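PDB 3C2G: beta-catenin homolog sys-1 from Caenorhabditis elegans, which acts as a transcriptional coregulator in the Wnt asymmetry pathway, binding the TCF factor POP-1 directly to activate or repress target genes. Local coordinates for residues 339-343 with 393-397; 566-571 with 604-609; 11-15 with 54-60. All coordinates share one frame; numbering follows the deposited sequence.

Contact 1: 339-343 with 393-397; sequences DEVIY and RVCEI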
ATOM      1  N   ASP A 339       2.738   4.176  14.923  1.00 43.87           N
ATOM      2  CA  ASP A 339       3.379   3.044  14.265  1.00 42.20           C
ATOM      3  C   ASP A 339       3.140   2.944  12.768  1.00 40.63           C
ATOM      4  O   ASP A 339       4.000   2.433  12.050  1.00 40.68           O
ATOM      5  CB  ASP A 339       2.995   1.735  14.951  1.00 42.30           C
ATOM      6  CG  ASP A 339       3.663   1.572  16.313  1.00 45.18           C
ATOM      7  OD1 ASP A 339       4.704   2.226  16.576  1.00 44.20           O
ATOM      8  OD2 ASP A 339       3.142   0.777  17.128  1.00 49.23           O
ATOM      9  N   GLU A 340       1.996   3.430  12.290  1.00 38.25           N
ATOM     10  CA  GLU A 340       1.716   3.381  10.859  1.00 36.73           C
ATOM     11  C   GLU A 340       2.691   4.270  10.115  1.00 33.98           C
ATOM     12  O   GLU A 340       3.155   3.928   9.035  1.00 33.89           O
ATOM     13  CB  GLU A 340       0.276   3.813  10.551  1.00 38.12           C
ATOM     14  CG  GLU A 340      -0.785   2.778  10.903  1.00 44.26           C
ATOM     15  CD  GLU A 340      -0.614   1.454  10.159  1.00 51.61           C
ATOM     16  OE1 GLU A 340      -0.248   1.478   8.954  1.00 53.57           O
ATOM     17  OE2 GLU A 340      -0.851   0.388  10.784  1.00 54.67           O
ATOM     18  N   VAL A 341       2.997   5.418  10.702  1.00 31.23           N
ATOM     19  CA  VAL A 341       3.937   6.340  10.108  1.00 29.98           C
ATOM     20  C   VAL A 341       5.350   5.739  10.151  1.00 30.02           C
ATOM     21  O   VAL A 341       6.075   5.810   9.164  1.00 29.96           O
ATOM     22  CB  VAL A 341       3.854   7.739  10.783  1.00 29.92           C
ATOM     23  CG1 VAL A 341       4.922   8.652  10.268  1.00 27.83           C
ATOM     24  CG2 VAL A 341       2.500   8.370  10.511  1.00 30.41           C
ATOM     25  N   ILE A 342       5.719   5.116  11.276  1.00 29.46           N
ATOM     26  CA  ILE A 342       7.021   4.473  11.409  1.00 29.22           C
ATOM     27  C   ILE A 342       7.136   3.361  10.381  1.00 29.07           C
ATOM     28  O   ILE A 342       8.179   3.191   9.739  1.00 29.62           O
ATOM     29  CB  ILE A 342       7.259   3.870  12.822  1.00 29.64           C
ATOM     30  CG1 ILE A 342       7.092   4.916  13.939  1.00 30.04           C
ATOM     31  CG2 ILE A 342       8.618   3.213  12.905  1.00 28.37           C
ATOM     32  CD1 ILE A 342       7.801   6.212  13.707  1.00 29.37           C
ATOM     33  N   TYR A 343       6.052   2.616  10.223  1.00 27.64           N
ATOM     34  CA  TYR A 343       6.018   1.517   9.285  1.00 27.36           C
ATOM     35  C   TYR A 343       6.254   2.007   7.874  1.00 27.53           C
ATOM     36  O   TYR A 343       7.100   1.454   7.176  1.00 28.40           O
ATOM     37  CB  TYR A 343       4.693   0.783   9.363  1.00 27.05           C
ATOM     38  CG  TYR A 343       4.485  -0.193   8.239  1.00 28.60           C
ATOM     39  CD1 TYR A 343       5.241  -1.384   8.173  1.00 27.26           C
ATOM     40  CD2 TYR A 343       3.523   0.050   7.242  1.00 26.42           C
ATOM     41  CE1 TYR A 343       5.051  -2.296   7.142  1.00 28.11           C
ATOM     42  CE2 TYR A 343       3.318  -0.864   6.200  1.00 26.17           C
ATOM     43  CZ  TYR A 343       4.086  -2.033   6.149  1.00 28.70           C
ATOM     44  OH  TYR A 343       3.897  -2.950   5.125  1.00 28.35           O
ATOM     45  N   ARG A 393       2.605  -5.413  13.184  1.00 40.55           N
ATOM     46  CA  ARG A 393       3.145  -4.127  12.745  1.00 40.54           C
ATOM     47  C   ARG A 393       4.586  -3.921  13.234  1.00 39.39           C
ATOM     48  O   ARG A 393       5.470  -3.555  12.455  1.00 38.81           O
ATOM     49  CB  ARG A 393       2.245  -2.962  13.192  1.00 40.93           C
ATOM     50  CG  ARG A 393       2.081  -1.857  12.154  1.00 43.63           C
ATOM     51  CD  ARG A 393       1.494  -2.458  10.874  1.00 50.66           C
ATOM     52  NE  ARG A 393       1.075  -1.484   9.859  1.00 53.16           N
ATOM     53  CZ  ARG A 393       0.647  -1.817   8.640  1.00 54.67           C
ATOM     54  NH1 ARG A 393       0.582  -3.094   8.263  1.00 52.52           N
ATOM     55  NH2 ARG A 393       0.294  -0.867   7.786  1.00 56.92           N
ATOM     56  N   VAL A 394       4.801  -4.162  14.523  1.00 38.46           N
ATOM     57  CA  VAL A 394       6.108  -4.032  15.137  1.00 38.58           C
ATOM     58  C   VAL A 394       7.083  -4.960  14.415  1.00 38.97           C
ATOM     59  O   VAL A 394       8.239  -4.621  14.177  1.00 39.44           O
ATOM     60  CB  VAL A 394       6.039  -4.379  16.637  1.00 38.44           C
ATOM     61  CG1 VAL A 394       7.442  -4.469  17.250  1.00 37.46           C
ATOM     62  CG2 VAL A 394       5.198  -3.343  17.376  1.00 37.09           C
ATOM     63  N   CYS A 395       6.570  -6.117  14.044  1.00 38.63           N
ATOM     64  CA  CYS A 395       7.318  -7.142  13.391  1.00 37.71           C
ATOM     65  C   CYS A 395       7.780  -6.680  12.005  1.00 36.26           C
ATOM     66  O   CYS A 395       8.952  -6.805  11.672  1.00 36.69           O
ATOM     67  CB  CYS A 395       6.431  -8.378  13.309  1.00 38.47           C
ATOM     68  SG  CYS A 395       7.170  -9.806  12.578  1.00 42.07           S
ATOM     69  N   GLU A 396       6.861  -6.135  11.218  1.00 34.54           N
ATOM     70  CA  GLU A 396       7.172  -5.527   9.928  1.00 32.49           C
ATOM     71  C   GLU A 396       8.070  -4.284  10.051  1.00 30.71           C
ATOM     72  O   GLU A 396       8.869  -3.993   9.157  1.00 30.27           O
ATOM     73  CB  GLU A 396       5.868  -5.169   9.211  1.00 33.39           C
ATOM     74  CG  GLU A 396       5.066  -6.376   8.667  1.00 34.60           C
ATOM     75  CD  GLU A 396       3.611  -6.028   8.337  0.50 33.74           C
ATOM     76  OE1 GLU A 396       3.016  -5.173   9.034  0.50 34.65           O
ATOM     77  OE2 GLU A 396       3.053  -6.625   7.389  0.50 34.78           O
ATOM     78  N   ILE A 397       7.943  -3.551  11.150  1.00 28.99           N
ATOM     79  CA  ILE A 397       8.798  -2.389  11.396  1.00 28.08           C
ATOM     80  C   ILE A 397      10.275  -2.783  11.609  1.00 28.42           C
ATOM     81  O   ILE A 397      11.172  -2.257  10.940  1.00 28.21           O
ATOM     82  CB  ILE A 397       8.278  -1.524  12.571  1.00 28.13           C
ATOM     83  CG1 ILE A 397       6.975  -0.817  12.162  1.00 27.06           C
ATOM     84  CG2 ILE A 397       9.341  -0.509  12.991  1.00 27.77           C
ATOM     85  CD1 ILE A 397       6.321  -0.011  13.246  1.00 26.52           C
TER
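Within the armadillo domain, where helices 339-352 and 388-409 run side by side, Arg-393 lies across the ring of Tyr-343 in a cation-pi contact. The guanidinium carbon CZ of Arg-393 is 4.0 Å from the centroid of the Tyr-343 ring, over one face but displaced toward the CD2-CE2 rim, and the two planes are 31° apart. The turn about CB-CG of Arg-393 (chi2 58°) directs CD and the guanidinium over the ring. Its position there is steered by a salt bridge: NH2 of Arg-393 donates at 2.7 Å to the syn lone pair of Glu-340 OE1, which lies 17° out of the guanidinium plane. NE of Arg-393 is 2.8 Å from OE2 of Glu-340, so both carboxylate oxygens face the NE/NH2 side. Toward its own helix, NH1 of Arg-393 makes a weak 3.3 Å bond to OE1 of Glu-396, so the cation is shared between carboxylates of both helices.

The short helical segments are close to parallel, crossing at 27° as neighbours in a superhelix of stacked helices, and Tyr-343 also packs on an aromatic side chain of the bound peptide. Beneath the charged layer, CG2 of Ile-397 meets CG2 of Ile-342 at 3.8 Å, and its CG1 approaches the Tyr-343 ring near the plane. The Asp-339 carboxylate forms a salt bridge with Lys-390 through OD2 and a hydrogen bond with Tyr-379 OH through OD1.

Contact 2: 566-571 with 604-609; sequences IHNVLV and DIAKAA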
ATOM      1  N   ILE A 566      25.048 -26.481  -1.089  1.00 42.95           N
ATOM      2  CA  ILE A 566      25.640 -27.812  -1.005  1.00 41.59           C
ATOM      3  C   ILE A 566      27.014 -27.761  -0.336  1.00 40.82           C
ATOM      4  O   ILE A 566      27.302 -28.522   0.599  1.00 40.10           O
ATOM      5  CB  ILE A 566      25.773 -28.440  -2.418  1.00 41.75           C
ATOM      6  CG1 ILE A 566      24.387 -28.655  -3.041  1.00 41.16           C
ATOM      7  CG2 ILE A 566      26.580 -29.745  -2.373  1.00 40.16           C
ATOM      8  CD1 ILE A 566      24.422 -29.063  -4.506  1.00 41.88           C
ATOM      9  N   HIS A 567      27.857 -26.858  -0.823  1.00 39.98           N
ATOM     10  CA  HIS A 567      29.194 -26.710  -0.283  1.00 39.44           C
ATOM     11  C   HIS A 567      29.114 -26.337   1.189  1.00 39.19           C
ATOM     12  O   HIS A 567      29.880 -26.862   2.001  1.00 39.61           O
ATOM     13  CB  HIS A 567      29.987 -25.660  -1.059  1.00 39.47           C
ATOM     14  CG  HIS A 567      31.381 -25.457  -0.548  1.00 39.83           C
ATOM     15  ND1 HIS A 567      32.387 -26.381  -0.740  1.00 39.18           N
ATOM     16  CD2 HIS A 567      31.937 -24.436   0.147  1.00 40.78           C
ATOM     17  CE1 HIS A 567      33.501 -25.942  -0.180  1.00 40.23           C
ATOM     18  NE2 HIS A 567      33.255 -24.764   0.366  1.00 41.51           N
ATOM     19  N   ASN A 568      28.179 -25.449   1.532  1.00 37.77           N
ATOM     20  CA  ASN A 568      28.036 -24.992   2.915  1.00 37.03           C
ATOM     21  C   ASN A 568      27.600 -26.131   3.837  1.00 36.33           C
ATOM     22  O   ASN A 568      28.110 -26.299   4.949  1.00 35.06           O
ATOM     23  CB  ASN A 568      27.071 -23.802   3.001  1.00 36.38           C
ATOM     24  CG  ASN A 568      27.750 -22.477   2.693  1.00 37.01           C
ATOM     25  OD1 ASN A 568      28.977 -22.390   2.620  1.00 39.70           O
ATOM     26  ND2 ASN A 568      26.959 -21.441   2.527  1.00 35.90           N
ATOM     27  N   VAL A 569      26.659 -26.919   3.338  1.00 36.14           N
ATOM     28  CA  VAL A 569      26.134 -28.047   4.074  1.00 35.95           C
ATOM     29  C   VAL A 569      27.233 -29.070   4.314  1.00 35.93           C
ATOM     30  O   VAL A 569      27.377 -29.570   5.424  1.00 36.41           O
ATOM     31  CB  VAL A 569      24.922 -28.646   3.355  1.00 35.54           C
ATOM     32  CG1 VAL A 569      24.701 -30.083   3.758  1.00 35.63           C
ATOM     33  CG2 VAL A 569      23.682 -27.796   3.649  1.00 34.65           C
ATOM     34  N   LEU A 570      28.029 -29.348   3.290  1.00 36.09           N
ATOM     35  CA  LEU A 570      29.127 -30.301   3.422  1.00 36.36           C
ATOM     36  C   LEU A 570      30.156 -29.834   4.439  1.00 36.51           C
ATOM     37  O   LEU A 570      30.595 -30.615   5.290  1.00 37.61           O
ATOM     38  CB  LEU A 570      29.807 -30.547   2.074  1.00 35.81           C
ATOM     39  CG  LEU A 570      28.964 -31.258   1.021  1.00 37.00           C
ATOM     40  CD1 LEU A 570      29.572 -31.095  -0.366  1.00 34.89           C
ATOM     41  CD2 LEU A 570      28.777 -32.716   1.367  1.00 36.45           C
ATOM     42  N   VAL A 571      30.529 -28.562   4.353  1.00 36.13           N
ATOM     43  CA  VAL A 571      31.595 -28.019   5.180  1.00 36.40           C
ATOM     44  C   VAL A 571      31.180 -27.941   6.641  1.00 37.35           C
ATOM     45  O   VAL A 571      31.966 -28.307   7.522  1.00 38.29           O
ATOM     46  CB  VAL A 571      32.065 -26.649   4.653  1.00 37.01           C
ATOM     47  CG1 VAL A 571      33.006 -25.945   5.646  1.00 37.08           C
ATOM     48  CG2 VAL A 571      32.762 -26.822   3.292  1.00 36.57           C
ATOM     49  N   ASP A 604      35.419 -27.952  -5.381  1.00 69.99           N
ATOM     50  CA  ASP A 604      35.247 -27.618  -3.965  1.00 69.26           C
ATOM     51  C   ASP A 604      34.261 -28.581  -3.303  1.00 67.83           C
ATOM     52  O   ASP A 604      34.551 -29.154  -2.246  1.00 67.61           O
ATOM     53  CB  ASP A 604      34.784 -26.167  -3.794  1.00 69.81           C
ATOM     54  CG  ASP A 604      35.902 -25.159  -4.023  1.00 72.17           C
ATOM     55  OD1 ASP A 604      37.056 -25.440  -3.620  1.00 74.61           O
ATOM     56  OD2 ASP A 604      35.626 -24.076  -4.589  1.00 73.09           O
ATOM     57  N   ILE A 605      33.111 -28.766  -3.949  1.00 66.04           N
ATOM     58  CA  ILE A 605      32.099 -29.706  -3.489  1.00 64.57           C
ATOM     59  C   ILE A 605      32.685 -31.109  -3.368  1.00 64.36           C
ATOM     60  O   ILE A 605      32.567 -31.745  -2.319  1.00 64.47           O
ATOM     61  CB  ILE A 605      30.847 -29.702  -4.402  1.00 64.20           C
ATOM     62  CG1 ILE A 605      30.123 -28.354  -4.294  1.00 63.75           C
ATOM     63  CG2 ILE A 605      29.904 -30.850  -4.045  1.00 63.10           C
ATOM     64  CD1 ILE A 605      28.919 -28.200  -5.215  1.00 64.26           C
ATOM     65  N   ALA A 606      33.339 -31.574  -4.431  1.00 63.95           N
ATOM     66  CA  ALA A 606      33.947 -32.904  -4.444  1.00 63.28           C
ATOM     67  C   ALA A 606      34.945 -33.105  -3.300  1.00 62.92           C
ATOM     68  O   ALA A 606      34.942 -34.149  -2.646  1.00 62.88           O
ATOM     69  CB  ALA A 606      34.602 -33.171  -5.788  1.00 63.54           C
ATOM     70  N   LYS A 607      35.780 -32.100  -3.045  1.00 62.79           N
ATOM     71  CA  LYS A 607      36.761 -32.170  -1.957  1.00 62.71           C
ATOM     72  C   LYS A 607      36.101 -32.257  -0.579  1.00 62.44           C
ATOM     73  O   LYS A 607      36.535 -33.034   0.273  1.00 62.66           O
ATOM     74  CB  LYS A 607      37.730 -30.981  -2.011  1.00 62.96           C
ATOM     75  N   ALA A 608      35.053 -31.462  -0.368  1.00 61.82           N
ATOM     76  CA  ALA A 608      34.325 -31.459   0.903  1.00 61.04           C
ATOM     77  C   ALA A 608      33.624 -32.795   1.129  1.00 60.50           C
ATOM     78  O   ALA A 608      33.650 -33.345   2.236  1.00 59.64           O
ATOM     79  CB  ALA A 608      33.325 -30.330   0.927  1.00 60.93           C
ATOM     80  N   ALA A 609      33.017 -33.304   0.058  1.00 60.14           N
ATOM     81  CA  ALA A 609      32.283 -34.561   0.077  1.00 60.28           C
ATOM     82  C   ALA A 609      33.091 -35.729   0.639  1.00 60.73           C
ATOM     83  O   ALA A 609      32.653 -36.366   1.601  1.00 61.14           O
ATOM     84  CB  ALA A 609      31.754 -34.888  -1.312  1.00 60.14           C
TER
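The imidazole of His-567 is flanked on one face by CG2 of Val-571, one turn further along its own helix and 3.6 Å above the ring plane toward the rim, while the carbonyl O of Asp-604 lies in plane at its edge. That oxygen is 3.8 Å from ND1 of His-567, a contact rather than a bond. CE1 of His-567 touches CB of Asp-604, and the ring and carboxylate planes are 52° apart. With CG trans to the backbone N (chi1 180°), the ring extends across to the start of the 604-609 segment.

Deeper in, Leu-570 packs across Ile-605. The CD1 branch of Leu-570 meets CG2 of Ile-605 at 3.7 Å with the two side chains crossing at about a right angle, and the same Ile-605 methyl touches CG2 of Ile-566 at 3.9 Å. Ala-608 presents its methyl to CB of Leu-570 at 3.7 Å, and its small side chain is consistent with the 9.1 Å approach of the segment axes, which run nearly parallel. These segments belong to helices 563-579 and 603-613 at the C-terminal end of the armadillo domain, with Leu-594 and Leu-597 of helix 591-598 extending the apolar layer through Leu-570 and Ala-609. The contact between the segments is thus chiefly apolar packing, with the partly exposed histidine lying along its rim and making no hydrogen bond to Asp-604.

Contact 3: 11-15 with 54-60; sequences IRLWF and ILNIIYD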
ATOM      1  N   ILE A  11     -49.208  13.176 -13.106  1.00 47.59           N
ATOM      2  CA  ILE A  11     -48.580  12.031 -13.760  1.00 47.27           C
ATOM      3  C   ILE A  11     -49.315  11.661 -15.059  1.00 47.84           C
ATOM      4  O   ILE A  11     -48.693  11.491 -16.114  1.00 47.55           O
ATOM      5  CB  ILE A  11     -48.469  10.833 -12.766  1.00 46.93           C
ATOM      6  CG1 ILE A  11     -47.355  11.115 -11.746  1.00 46.04           C
ATOM      7  CG2 ILE A  11     -48.219   9.514 -13.497  1.00 45.91           C
ATOM      8  CD1 ILE A  11     -47.464  10.358 -10.447  1.00 44.79           C
ATOM      9  N   ARG A  12     -50.642  11.564 -14.971  1.00 48.48           N
ATOM     10  CA  ARG A  12     -51.490  11.226 -16.109  1.00 49.23           C
ATOM     11  C   ARG A  12     -51.392  12.267 -17.224  1.00 47.78           C
ATOM     12  O   ARG A  12     -51.392  11.918 -18.406  1.00 47.69           O
ATOM     13  CB  ARG A  12     -52.949  11.047 -15.648  1.00 49.74           C
ATOM     14  CG  ARG A  12     -53.983  10.956 -16.778  1.00 52.18           C
ATOM     15  CD  ARG A  12     -55.400  10.673 -16.270  1.00 52.90           C
ATOM     16  NE  ARG A  12     -56.162  11.885 -15.958  1.00 59.42           N
ATOM     17  CZ  ARG A  12     -56.555  12.233 -14.731  1.00 62.94           C
ATOM     18  NH1 ARG A  12     -56.266  11.461 -13.680  1.00 63.17           N
ATOM     19  NH2 ARG A  12     -57.245  13.358 -14.551  1.00 62.97           N
ATOM     20  N   LEU A  13     -51.287  13.537 -16.846  1.00 46.57           N
ATOM     21  CA  LEU A  13     -51.350  14.638 -17.806  1.00 46.07           C
ATOM     22  C   LEU A  13     -49.997  15.156 -18.306  1.00 45.19           C
ATOM     23  O   LEU A  13     -49.939  15.944 -19.263  1.00 44.29           O
ATOM     24  CB  LEU A  13     -52.182  15.793 -17.226  1.00 46.23           C
ATOM     25  CG  LEU A  13     -53.641  16.002 -17.684  1.00 47.76           C
ATOM     26  CD1 LEU A  13     -54.449  14.709 -17.857  1.00 46.16           C
ATOM     27  CD2 LEU A  13     -54.369  16.965 -16.734  1.00 46.98           C
ATOM     28  N   TRP A  14     -48.914  14.719 -17.665  1.00 44.74           N
ATOM     29  CA  TRP A  14     -47.589  15.286 -17.943  1.00 43.73           C
ATOM     30  C   TRP A  14     -47.282  15.403 -19.436  1.00 43.98           C
ATOM     31  O   TRP A  14     -46.935  16.487 -19.926  1.00 44.07           O
ATOM     32  CB  TRP A  14     -46.473  14.500 -17.240  1.00 42.47           C
ATOM     33  CG  TRP A  14     -45.111  15.058 -17.563  1.00 41.15           C
ATOM     34  CD1 TRP A  14     -44.321  14.723 -18.625  1.00 39.43           C
ATOM     35  CD2 TRP A  14     -44.404  16.080 -16.841  1.00 39.95           C
ATOM     36  NE1 TRP A  14     -43.162  15.463 -18.602  1.00 40.90           N
ATOM     37  CE2 TRP A  14     -43.182  16.297 -17.516  1.00 40.10           C
ATOM     38  CE3 TRP A  14     -44.677  16.819 -15.679  1.00 39.77           C
ATOM     39  CZ2 TRP A  14     -42.236  17.233 -17.077  1.00 40.16           C
ATOM     40  CZ3 TRP A  14     -43.736  17.749 -15.239  1.00 40.00           C
ATOM     41  CH2 TRP A  14     -42.530  17.947 -15.938  1.00 39.92           C
ATOM     42  N   PHE A  15     -47.414  14.292 -20.154  1.00 44.43           N
ATOM     43  CA  PHE A  15     -46.937  14.235 -21.529  1.00 45.64           C
ATOM     44  C   PHE A  15     -47.778  14.989 -22.548  1.00 47.13           C
ATOM     45  O   PHE A  15     -47.312  15.271 -23.640  1.00 47.09           O
ATOM     46  CB  PHE A  15     -46.696  12.791 -21.947  1.00 44.97           C
ATOM     47  CG  PHE A  15     -45.477  12.192 -21.315  1.00 44.88           C
ATOM     48  CD1 PHE A  15     -44.208  12.470 -21.823  1.00 43.06           C
ATOM     49  CD2 PHE A  15     -45.589  11.376 -20.199  1.00 43.39           C
ATOM     50  CE1 PHE A  15     -43.074  11.926 -21.239  1.00 44.35           C
ATOM     51  CE2 PHE A  15     -44.450  10.813 -19.614  1.00 44.86           C
ATOM     52  CZ  PHE A  15     -43.192  11.096 -20.125  1.00 43.25           C
ATOM     53  N   ILE A  54     -42.609   7.810 -12.896  1.00 37.09           N
ATOM     54  CA  ILE A  54     -41.904   8.952 -12.309  1.00 36.27           C
ATOM     55  C   ILE A  54     -40.540   9.161 -12.969  1.00 36.17           C
ATOM     56  O   ILE A  54     -40.178  10.293 -13.313  1.00 36.86           O
ATOM     57  CB  ILE A  54     -41.692   8.795 -10.791  1.00 36.35           C
ATOM     58  CG1 ILE A  54     -42.992   8.377 -10.087  1.00 35.78           C
ATOM     59  CG2 ILE A  54     -41.082  10.070 -10.197  1.00 34.86           C
ATOM     60  CD1 ILE A  54     -43.762   9.490  -9.453  1.00 35.15           C
ATOM     61  N   LEU A  55     -39.788   8.077 -13.144  1.00 35.60           N
ATOM     62  CA  LEU A  55     -38.466   8.171 -13.743  1.00 35.65           C
ATOM     63  C   LEU A  55     -38.588   8.758 -15.135  1.00 36.17           C
ATOM     64  O   LEU A  55     -37.785   9.609 -15.534  1.00 36.29           O
ATOM     65  CB  LEU A  55     -37.759   6.809 -13.791  1.00 35.16           C
ATOM     66  CG  LEU A  55     -37.275   6.188 -12.469  1.00 34.97           C
ATOM     67  CD1 LEU A  55     -36.662   4.802 -12.708  1.00 31.63           C
ATOM     68  CD2 LEU A  55     -36.293   7.103 -11.740  1.00 32.82           C
ATOM     69  N   ASN A  56     -39.610   8.318 -15.863  1.00 36.35           N
ATOM     70  CA  ASN A  56     -39.803   8.782 -17.225  1.00 36.63           C
ATOM     71  C   ASN A  56     -40.160  10.256 -17.280  1.00 36.24           C
ATOM     72  O   ASN A  56     -39.810  10.934 -18.244  1.00 36.89           O
ATOM     73  CB  ASN A  56     -40.832   7.924 -17.961  1.00 36.92           C
ATOM     74  CG  ASN A  56     -40.243   6.614 -18.465  1.00 38.19           C
ATOM     75  OD1 ASN A  56     -39.021   6.402 -18.428  1.00 37.51           O
ATOM     76  ND2 ASN A  56     -41.107   5.733 -18.956  1.00 36.63           N
ATOM     77  N   ILE A  57     -40.824  10.751 -16.235  1.00 35.18           N
ATOM     78  CA  ILE A  57     -41.106  12.182 -16.123  1.00 35.60           C
ATOM     79  C   ILE A  57     -39.850  12.980 -15.737  1.00 35.21           C
ATOM     80  O   ILE A  57     -39.562  14.037 -16.325  1.00 34.70           O
ATOM     81  CB  ILE A  57     -42.287  12.486 -15.149  1.00 35.75           C
ATOM     82  CG1 ILE A  57     -43.611  11.985 -15.741  1.00 35.99           C
ATOM     83  CG2 ILE A  57     -42.394  13.978 -14.884  1.00 34.46           C
ATOM     84  CD1 ILE A  57     -44.807  12.094 -14.791  1.00 36.56           C
ATOM     85  N   ILE A  58     -39.110  12.486 -14.747  1.00 34.02           N
ATOM     86  CA  ILE A  58     -37.831  13.101 -14.397  1.00 32.88           C
ATOM     87  C   ILE A  58     -36.980  13.314 -15.655  1.00 33.05           C
ATOM     88  O   ILE A  58     -36.536  14.443 -15.946  1.00 32.65           O
ATOM     89  CB  ILE A  58     -37.079  12.283 -13.329  1.00 32.74           C
ATOM     90  CG1 ILE A  58     -37.788  12.433 -11.978  1.00 30.41           C
ATOM     91  CG2 ILE A  58     -35.627  12.738 -13.248  1.00 31.59           C
ATOM     92  CD1 ILE A  58     -37.399  11.417 -10.962  1.00 31.51           C
ATOM     93  N   TYR A  59     -36.804  12.242 -16.421  1.00 33.09           N
ATOM     94  CA  TYR A  59     -36.042  12.300 -17.666  1.00 34.32           C
ATOM     95  C   TYR A  59     -36.606  13.346 -18.634  1.00 35.58           C
ATOM     96  O   TYR A  59     -35.883  14.230 -19.103  1.00 35.62           O
ATOM     97  CB  TYR A  59     -36.012  10.916 -18.307  1.00 34.26           C
ATOM     98  CG  TYR A  59     -35.200  10.796 -19.578  1.00 36.09           C
ATOM     99  CD1 TYR A  59     -34.174  11.697 -19.866  1.00 35.07           C
ATOM    100  CD2 TYR A  59     -35.440   9.754 -20.481  1.00 35.80           C
ATOM    101  CE1 TYR A  59     -33.433  11.581 -21.018  1.00 35.94           C
ATOM    102  CE2 TYR A  59     -34.685   9.618 -21.629  1.00 35.65           C
ATOM    103  CZ  TYR A  59     -33.683  10.535 -21.893  1.00 36.70           C
ATOM    104  OH  TYR A  59     -32.932  10.435 -23.044  1.00 37.25           O
ATOM    105  N   ASP A  60     -37.903  13.261 -18.910  1.00 36.53           N
ATOM    106  CA  ASP A  60     -38.546  14.212 -19.805  1.00 37.73           C
ATOM    107  C   ASP A  60     -38.405  15.678 -19.368  1.00 37.95           C
ATOM    108  O   ASP A  60     -38.153  16.553 -20.198  1.00 38.40           O
ATOM    109  CB  ASP A  60     -40.023  13.861 -20.011  1.00 38.35           C
ATOM    110  CG  ASP A  60     -40.667  14.737 -21.050  1.00 40.23           C
ATOM    111  OD1 ASP A  60     -40.417  14.488 -22.255  1.00 41.83           O
ATOM    112  OD2 ASP A  60     -41.375  15.698 -20.656  1.00 40.02           O
TER
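OD2 of Asp-60 is gripped by two partners: it accepts the indole N-H of Trp-14, NE1 to OD2 2.7 Å, and forms a salt bridge with Arg-23 of helix 20-37. The indole bond is nearly straight (163°) and lies close to the ring plane, but it meets OD2 on the anti side and 33° out of the carboxylate plane; ring and carboxylate stand almost perpendicular. Arg-23 also makes a cation-pi contact with Trp-14.

Ile-57 packs against a face of the same indole. Its CG2 methyl sits over the centre of the six-membered ring, 3.6 Å from the centroid, in a CH-pi contact, while CD1 of Ile-57 reaches CB of Trp-14 at 3.8 Å and extends on to Ile-11, whose own CD1 meets CD1 of Ile-54 at 3.9 Å. Phe-15 lays its ring face over CD1 of Trp-14, its CE1 touches CG of Asp-60 at 3.7 Å, and the ring edge at CZ comes near the carbonyl O of Asn-56.

The contact joins residues 11-15 to helix 47-62 in the N-terminal part of the armadillo domain, with helix 20-37 supplying Met-26 and Ile-30 alongside. Bonded to both an indole N-H and an arginine, the Asp-60 carboxylate would be expected to stay ionised, and the bond to NE1, with the packing on the ring, should restrict rotation of the indole.

In the fold
From the N terminus, contact 3 comes first, bringing helix 3-13 against helix 47-62 with helix 20-37 in the intervening chain. Contact 1 follows near the middle, closing the excursion through helices 357-365 and 368-377 so that helices 339-352 and 388-409 lie together. Contact 2 is last, pairing helix 563-579 with helix 603-613 around helix 591-598. The three closures follow in series, neither nested nor crossing, and none touches another. Contacts 2 and 3 lie on opposite sides of the chain's centre with centres 87 Å apart, and contact 1 lies nearest that centre; each joins helices close together in sequence in this elongated all-helical armadillo array.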